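Local coordinates for tryptophan--tRNA ligase (Pyrococcus horikoshii, PDB 3JXE), which attaches L-tryptophan to its cognate tRNA at the expense of ATP, as a class I aminoacyl-tRNA synthetase, at residues R80-F94 against W132-F145. Numbering follows the deposited sequence.
Sequences RGPSGPMHIGHIIPF and WAYDNILDIIAVGF. With TYM (tryptophanyl-5'AMP), chain E; SO4 (sulfate ion), chain F.
Asn136, on helix 126-141, meets Arg80 at the end of strand 75-80 and Gly84 in the loop after it, and illustrates how one side-chain amide can join a signature loop to a neighbouring helix. With CG anti to its carbonyl carbon (chi1 -70°), the amide is directed at both partners. Its OD1 accepts a nearly straight bond from Arg80 NE (2.7 Å); OD1 lies in the guanidinium plane, while NE stands above the amide carbonyl plane, the two flat groups being turned 58° apart. Arg80 NH2 adds a weak bond to the same oxygen. ND2 donates to Gly84 O at 3.3 Å, which would hold the amide in one orientation. Met86 CG lies over one guanidinium face and near ND2, and Met86 SD crosses over Asn136 CB.

CH-pi contacts form the second group. Gly84 CA sits over the Trp132 indole, 3.6 Å from the centroid of the five-membered ring, and Pro85 CD covers the six-membered ring on the same face. Farther along, Ile140 CG1 lies over a face of the Phe94 ring. Ile91 CD1 meets Val143 CG2, and Phe145 CZ approaches Phe94 CB.

On the ligand side, Gly81 N donates to O1P of tryptophanyl-5'AMP (2.7 Å), and His87 and His90 NE2 bind a sulfate ion, probably from the crystallisation liquor, that Ser255 OG and Ala256 N also bond. This is the HIGH-motif corner of the class I Rossmann-fold active site.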
loop_
_atom_site.group_PDB
_atom_site.type_symbol
_atom_site.label_atom_id
_atom_site.label_comp_id
_atom_site.label_asym_id
_atom_site.label_seq_id
_atom_site.Cartn_x
_atom_site.Cartn_y
_atom_site.Cartn_z
ATOM N N ARG B 80 -15.125 8.380 -2.419
ATOM C CA ARG B 80 -14.989 9.824 -2.272
ATOM C C ARG B 80 -13.581 10.191 -1.807
ATOM O O ARG B 80 -13.053 9.595 -0.865
ATOM C CB ARG B 80 -16.053 10.361 -1.297
ATOM C CG ARG B 80 -15.745 11.706 -0.636
ATOM C CD ARG B 80 -15.802 12.864 -1.617
ATOM N NE ARG B 80 -15.195 14.066 -1.051
ATOM C CZ ARG B 80 -14.886 15.156 -1.747
ATOM N NH1 ARG B 80 -15.109 15.204 -3.052
ATOM N NH2 ARG B 80 -14.338 16.196 -1.136
ATOM N N GLY B 81 -12.985 11.173 -2.481
ATOM C CA GLY B 81 -11.672 11.692 -2.113
ATOM C C GLY B 81 -11.774 12.940 -1.254
ATOM O O GLY B 81 -12.139 14.004 -1.755
ATOM N N PRO B 82 -11.438 12.820 0.045
ATOM C CA PRO B 82 -11.597 13.925 0.993
ATOM C C PRO B 82 -10.495 14.986 0.901
ATOM O O PRO B 82 -9.582 15.020 1.735
ATOM C CB PRO B 82 -11.575 13.219 2.350
ATOM C CG PRO B 82 -10.738 12.013 2.133
ATOM C CD PRO B 82 -10.885 11.615 0.691
ATOM N N SER B 83 -10.592 15.845 -0.111
ATOM C CA SER B 83 -9.673 16.974 -0.270
ATOM C C SER B 83 -10.191 18.217 0.449
ATOM O O SER B 83 -9.417 19.105 0.807
ATOM C CB SER B 83 -9.425 17.274 -1.753
ATOM O OG SER B 83 -10.630 17.242 -2.498
ATOM N N GLY B 84 -11.503 18.260 0.663
ATOM C CA GLY B 84 -12.153 19.372 1.344
ATOM C C GLY B 84 -13.637 19.106 1.507
ATOM O O GLY B 84 -14.050 17.949 1.608
ATOM N N PRO B 85 -14.455 20.173 1.531
ATOM C CA PRO B 85 -15.901 19.996 1.667
ATOM C C PRO B 85 -16.494 19.405 0.396
ATOM O O PRO B 85 -15.985 19.661 -0.697
ATOM C CB PRO B 85 -16.423 21.424 1.872
ATOM C CG PRO B 85 -15.218 22.287 2.073
ATOM C CD PRO B 85 -14.084 21.593 1.411
ATOM N N MET B 86 -17.551 18.614 0.545
ATOM C CA MET B 86 -18.243 18.029 -0.598
ATOM C C MET B 86 -19.255 19.012 -1.173
ATOM O O MET B 86 -19.963 19.693 -0.426
ATOM C CB MET B 86 -18.953 16.735 -0.196
ATOM C CG MET B 86 -18.027 15.550 0.002
ATOM S SD MET B 86 -18.878 14.045 0.518
ATOM C CE MET B 86 -19.754 13.590 -0.976
ATOM N N HIS B 87 -19.309 19.090 -2.501
ATOM C CA HIS B 87 -20.340 19.879 -3.172
ATOM C C HIS B 87 -21.441 18.986 -3.750
ATOM O O HIS B 87 -21.402 17.763 -3.594
ATOM C CB HIS B 87 -19.746 20.823 -4.229
ATOM C CG HIS B 87 -18.993 20.133 -5.323
ATOM N ND1 HIS B 87 -19.584 19.236 -6.188
ATOM C CD2 HIS B 87 -17.701 20.237 -5.717
ATOM C CE1 HIS B 87 -18.685 18.801 -7.050
ATOM N NE2 HIS B 87 -17.534 19.395 -6.789
ATOM N N ILE B 88 -22.415 19.605 -4.410
ATOM C CA ILE B 88 -23.603 18.899 -4.895
ATOM C C ILE B 88 -23.341 17.855 -5.982
ATOM O O ILE B 88 -24.058 16.855 -6.075
ATOM C CB ILE B 88 -24.741 19.897 -5.263
ATOM C CG1 ILE B 88 -25.842 19.811 -4.206
ATOM C CG2 ILE B 88 -25.316 19.633 -6.659
ATOM C CD1 ILE B 88 -26.610 21.090 -4.010
ATOM N N GLY B 89 -22.300 18.083 -6.782
ATOM C CA GLY B 89 -21.863 17.119 -7.791
ATOM C C GLY B 89 -21.379 15.814 -7.182
ATOM O O GLY B 89 -21.700 14.734 -7.679
ATOM N N HIS B 90 -20.621 15.925 -6.091
ATOM C CA HIS B 90 -20.068 14.766 -5.386
ATOM C C HIS B 90 -21.129 13.822 -4.811
ATOM O O HIS B 90 -20.872 12.628 -4.655
ATOM C CB HIS B 90 -19.134 15.209 -4.252
ATOM C CG HIS B 90 -17.924 15.961 -4.709
ATOM N ND1 HIS B 90 -17.435 17.059 -4.033
ATOM C CD2 HIS B 90 -17.099 15.775 -5.768
ATOM C CE1 HIS B 90 -16.362 17.515 -4.654
ATOM N NE2 HIS B 90 -16.139 16.756 -5.711
ATOM N N ILE B 91 -22.308 14.355 -4.502
ATOM C CA ILE B 91 -23.333 13.589 -3.787
ATOM C C ILE B 91 -24.291 12.801 -4.693
ATOM O O ILE B 91 -24.918 11.839 -4.241
ATOM C CB ILE B 91 -24.120 14.481 -2.771
ATOM C CG1 ILE B 91 -24.622 13.656 -1.579
ATOM C CG2 ILE B 91 -25.265 15.239 -3.450
ATOM C CD1 ILE B 91 -23.525 13.136 -0.672
ATOM N N ILE B 92 -24.391 13.198 -5.961
ATOM C CA ILE B 92 -25.288 12.522 -6.907
ATOM C C ILE B 92 -24.989 11.019 -7.068
ATOM O O ILE B 92 -25.917 10.210 -7.015
ATOM C CB ILE B 92 -25.379 13.249 -8.279
ATOM C CG1 ILE B 92 -25.978 14.649 -8.088
ATOM C CG2 ILE B 92 -26.212 12.432 -9.271
ATOM C CD1 ILE B 92 -26.255 15.417 -9.374
ATOM N N PRO B 93 -23.701 10.640 -7.257
ATOM C CA PRO B 93 -23.378 9.211 -7.293
ATOM C C PRO B 93 -23.889 8.448 -6.072
ATOM O O PRO B 93 -24.335 7.308 -6.208
ATOM C CB PRO B 93 -21.847 9.198 -7.317
ATOM C CG PRO B 93 -21.481 10.475 -7.959
ATOM C CD PRO B 93 -22.497 11.466 -7.472
ATOM N N PHE B 94 -23.836 9.079 -4.899
ATOM C CA PHE B 94 -24.284 8.453 -3.653
ATOM C C PHE B 94 -25.802 8.277 -3.573
ATOM O O PHE B 94 -26.284 7.308 -2.985
ATOM C CB PHE B 94 -23.760 9.225 -2.440
ATOM C CG PHE B 94 -22.271 9.123 -2.255
ATOM C CD1 PHE B 94 -21.426 10.101 -2.765
ATOM C CD2 PHE B 94 -21.712 8.042 -1.580
ATOM C CE1 PHE B 94 -20.044 10.010 -2.600
ATOM C CE2 PHE B 94 -20.333 7.942 -1.412
ATOM C CZ PHE B 94 -19.498 8.929 -1.924
ATOM N N TRP B 132 -10.987 15.653 7.009
ATOM C CA TRP B 132 -11.950 15.870 5.926
ATOM C C TRP B 132 -12.698 14.586 5.592
ATOM O O TRP B 132 -13.827 14.629 5.098
ATOM C CB TRP B 132 -11.280 16.437 4.670
ATOM C CG TRP B 132 -11.098 17.925 4.710
ATOM C CD1 TRP B 132 -9.919 18.606 4.653
ATOM C CD2 TRP B 132 -12.129 18.917 4.833
ATOM N NE1 TRP B 132 -10.146 19.959 4.727
ATOM C CE2 TRP B 132 -11.493 20.178 4.838
ATOM C CE3 TRP B 132 -13.527 18.863 4.935
ATOM C CZ2 TRP B 132 -12.207 21.376 4.942
ATOM C CZ3 TRP B 132 -14.235 20.056 5.037
ATOM C CH2 TRP B 132 -13.572 21.295 5.043
ATOM N N ALA B 133 -12.058 13.450 5.866
ATOM C CA ALA B 133 -12.686 12.144 5.718
ATOM C C ALA B 133 -13.918 12.049 6.607
ATOM O O ALA B 133 -15.007 11.755 6.118
ATOM C CB ALA B 133 -11.705 11.037 6.040
ATOM N N TYR B 134 -13.742 12.328 7.900
ATOM C CA TYR B 134 -14.848 12.314 8.860
ATOM C C TYR B 134 -15.994 13.232 8.423
ATOM O O TYR B 134 -17.162 12.840 8.465
ATOM C CB TYR B 134 -14.370 12.683 10.273
ATOM C CG TYR B 134 -15.490 12.696 11.293
ATOM C CD1 TYR B 134 -15.941 11.510 11.876
ATOM C CD2 TYR B 134 -16.117 13.890 11.657
ATOM C CE1 TYR B 134 -16.984 11.513 12.801
ATOM C CE2 TYR B 134 -17.159 13.905 12.580
ATOM C CZ TYR B 134 -17.586 12.713 13.149
ATOM O OH TYR B 134 -18.615 12.720 14.064
ATOM N N ASP B 135 -15.643 14.447 8.004
ATOM C CA ASP B 135 -16.612 15.429 7.531
ATOM C C ASP B 135 -17.441 14.890 6.363
ATOM O O ASP B 135 -18.666 15.029 6.344
ATOM C CB ASP B 135 -15.894 16.715 7.116
ATOM C CG ASP B 135 -16.854 17.801 6.675
ATOM O OD1 ASP B 135 -17.398 18.504 7.554
ATOM O OD2 ASP B 135 -17.063 17.951 5.451
ATOM N N ASN B 136 -16.760 14.273 5.400
ATOM C CA ASN B 136 -17.409 13.711 4.217
ATOM C C ASN B 136 -18.301 12.513 4.541
ATOM O O ASN B 136 -19.355 12.346 3.924
ATOM C CB ASN B 136 -16.367 13.329 3.159
ATOM C CG ASN B 136 -15.703 14.542 2.504
ATOM O OD1 ASN B 136 -14.843 14.389 1.637
ATOM N ND2 ASN B 136 -16.101 15.745 2.912
ATOM N N ILE B 137 -17.876 11.695 5.509
ATOM C CA ILE B 137 -18.667 10.549 5.981
ATOM C C ILE B 137 -20.059 11.004 6.425
ATOM O O ILE B 137 -21.065 10.384 6.063
ATOM C CB ILE B 137 -17.988 9.786 7.167
ATOM C CG1 ILE B 137 -16.494 9.525 6.922
ATOM C CG2 ILE B 137 -18.730 8.485 7.485
ATOM C CD1 ILE B 137 -16.179 8.481 5.887
ATOM N N LEU B 138 -20.105 12.091 7.200
ATOM C CA LEU B 138 -21.361 12.652 7.703
ATOM C C LEU B 138 -22.328 12.971 6.565
ATOM O O LEU B 138 -23.509 12.634 6.643
ATOM C CB LEU B 138 -21.109 13.904 8.555
ATOM C CG LEU B 138 -20.162 13.822 9.761
ATOM C CD1 LEU B 138 -19.927 15.202 10.358
ATOM C CD2 LEU B 138 -20.660 12.855 10.826
ATOM N N ASP B 139 -21.816 13.603 5.510
ATOM C CA ASP B 139 -22.607 13.905 4.317
ATOM C C ASP B 139 -23.088 12.643 3.612
ATOM O O ASP B 139 -24.225 12.584 3.138
ATOM C CB ASP B 139 -21.796 14.750 3.339
ATOM C CG ASP B 139 -21.571 16.157 3.837
ATOM O OD1 ASP B 139 -20.426 16.465 4.231
ATOM O OD2 ASP B 139 -22.542 16.949 3.843
ATOM N N ILE B 140 -22.215 11.640 3.547
ATOM C CA ILE B 140 -22.519 10.378 2.877
ATOM C C ILE B 140 -23.555 9.566 3.662
ATOM O O ILE B 140 -24.486 9.014 3.074
ATOM C CB ILE B 140 -21.231 9.558 2.597
ATOM C CG1 ILE B 140 -20.354 10.292 1.576
ATOM C CG2 ILE B 140 -21.565 8.154 2.087
ATOM C CD1 ILE B 140 -18.898 9.877 1.591
ATOM N N ILE B 141 -23.403 9.520 4.985
ATOM C CA ILE B 141 -24.377 8.853 5.854
ATOM C C ILE B 141 -25.733 9.568 5.814
ATOM O O ILE B 141 -26.781 8.925 5.914
ATOM C CB ILE B 141 -23.864 8.717 7.313
ATOM C CG1 ILE B 141 -22.632 7.808 7.362
ATOM C CG2 ILE B 141 -24.959 8.162 8.232
ATOM C CD1 ILE B 141 -22.016 7.668 8.735
ATOM N N ALA B 142 -25.699 10.889 5.638
ATOM C CA ALA B 142 -26.913 11.710 5.554
ATOM C C ALA B 142 -27.828 11.352 4.377
ATOM O O ALA B 142 -29.012 11.691 4.383
ATOM C CB ALA B 142 -26.555 13.186 5.516
ATOM N N VAL B 143 -27.276 10.672 3.374
ATOM C CA VAL B 143 -28.060 10.221 2.224
ATOM C C VAL B 143 -29.013 9.098 2.642
ATOM O O VAL B 143 -30.143 9.019 2.154
ATOM C CB VAL B 143 -27.158 9.764 1.051
ATOM C CG1 VAL B 143 -27.987 9.482 -0.196
ATOM C CG2 VAL B 143 -26.110 10.820 0.745
ATOM N N GLY B 144 -28.553 8.246 3.557
ATOM C CA GLY B 144 -29.373 7.167 4.101
ATOM C C GLY B 144 -29.176 5.839 3.398
ATOM O O GLY B 144 -29.833 5.558 2.394
ATOM N N PHE B 145 -28.267 5.026 3.933
ATOM C CA PHE B 145 -27.997 3.685 3.412
ATOM C C PHE B 145 -28.374 2.627 4.449
ATOM O O PHE B 145 -28.501 2.937 5.637
ATOM C CB PHE B 145 -26.518 3.539 3.038
ATOM C CG PHE B 145 -26.049 4.522 2.000
ATOM C CD1 PHE B 145 -25.280 5.620 2.365
ATOM C CD2 PHE B 145 -26.373 4.349 0.658
ATOM C CE1 PHE B 145 -24.841 6.529 1.408
ATOM C CE2 PHE B 145 -25.935 5.255 -0.304
ATOM C CZ PHE B 145 -25.171 6.347 0.074
HETATM P P TYM E . -14.087 12.573 -5.996
HETATM O O1P TYM E . -13.960 12.665 -4.524
HETATM O O2P TYM E . -13.382 13.550 -6.853
HETATM O "O5'" TYM E . -15.648 12.631 -6.389
HETATM C "C5'" TYM E . -16.576 11.751 -5.743
HETATM C "C4'" TYM E . -17.718 11.358 -6.688
HETATM O "O4'" TYM E . -18.295 12.558 -7.276
HETATM C "C1'" TYM E . -18.256 12.432 -8.727
HETATM N N9 TYM E . -18.116 13.835 -9.228
HETATM C C4 TYM E . -19.057 14.529 -9.868
HETATM N N3 TYM E . -20.310 14.241 -10.269
HETATM C C2 TYM E . -21.046 15.141 -10.912
HETATM N N1 TYM E . -20.577 16.350 -11.181
HETATM C C6 TYM E . -19.335 16.706 -10.807
HETATM N N6 TYM E . -18.880 17.925 -11.084
HETATM C C5 TYM E . -18.537 15.785 -10.133
HETATM N N7 TYM E . -17.302 15.816 -9.641
HETATM C C8 TYM E . -17.050 14.629 -9.085
HETATM C "C2'" TYM E . -17.091 11.484 -9.002
HETATM O "O2'" TYM E . -17.304 10.786 -10.226
HETATM C "C3'" TYM E . -17.206 10.499 -7.844
HETATM O "O3'" TYM E . -18.203 9.506 -8.143
HETATM N NH3 TYM E . -10.652 9.026 -6.392
HETATM C CA TYM E . -12.096 9.227 -6.214
HETATM C CB TYM E . -12.565 8.500 -4.952
HETATM C CG TYM E . -13.076 7.059 -5.261
HETATM C CD2 TYM E . -14.166 6.681 -6.037
HETATM C CE2 TYM E . -14.240 5.282 -6.025
HETATM C CE3 TYM E . -15.106 7.418 -6.756
HETATM C CD1 TYM E . -12.532 5.908 -4.805
HETATM N NE1 TYM E . -13.252 4.795 -5.278
HETATM C CZ2 TYM E . -15.249 4.633 -6.726
HETATM C CZ3 TYM E . -16.115 6.761 -7.462
HETATM C CH2 TYM E . -16.187 5.368 -7.447
HETATM C C TYM E . -12.405 10.722 -6.073
HETATM O O TYM E . -11.550 11.499 -5.643
HETATM O OPP TYM E . -13.676 11.073 -6.460
HETATM S S SO4 F . -13.631 18.657 -7.127
HETATM O O1 SO4 F . -12.694 18.931 -8.215
HETATM O O2 SO4 F . -14.995 18.669 -7.643
HETATM O O3 SO4 F . -13.355 17.349 -6.541
HETATM O O4 SO4 F . -13.479 19.675 -6.096
#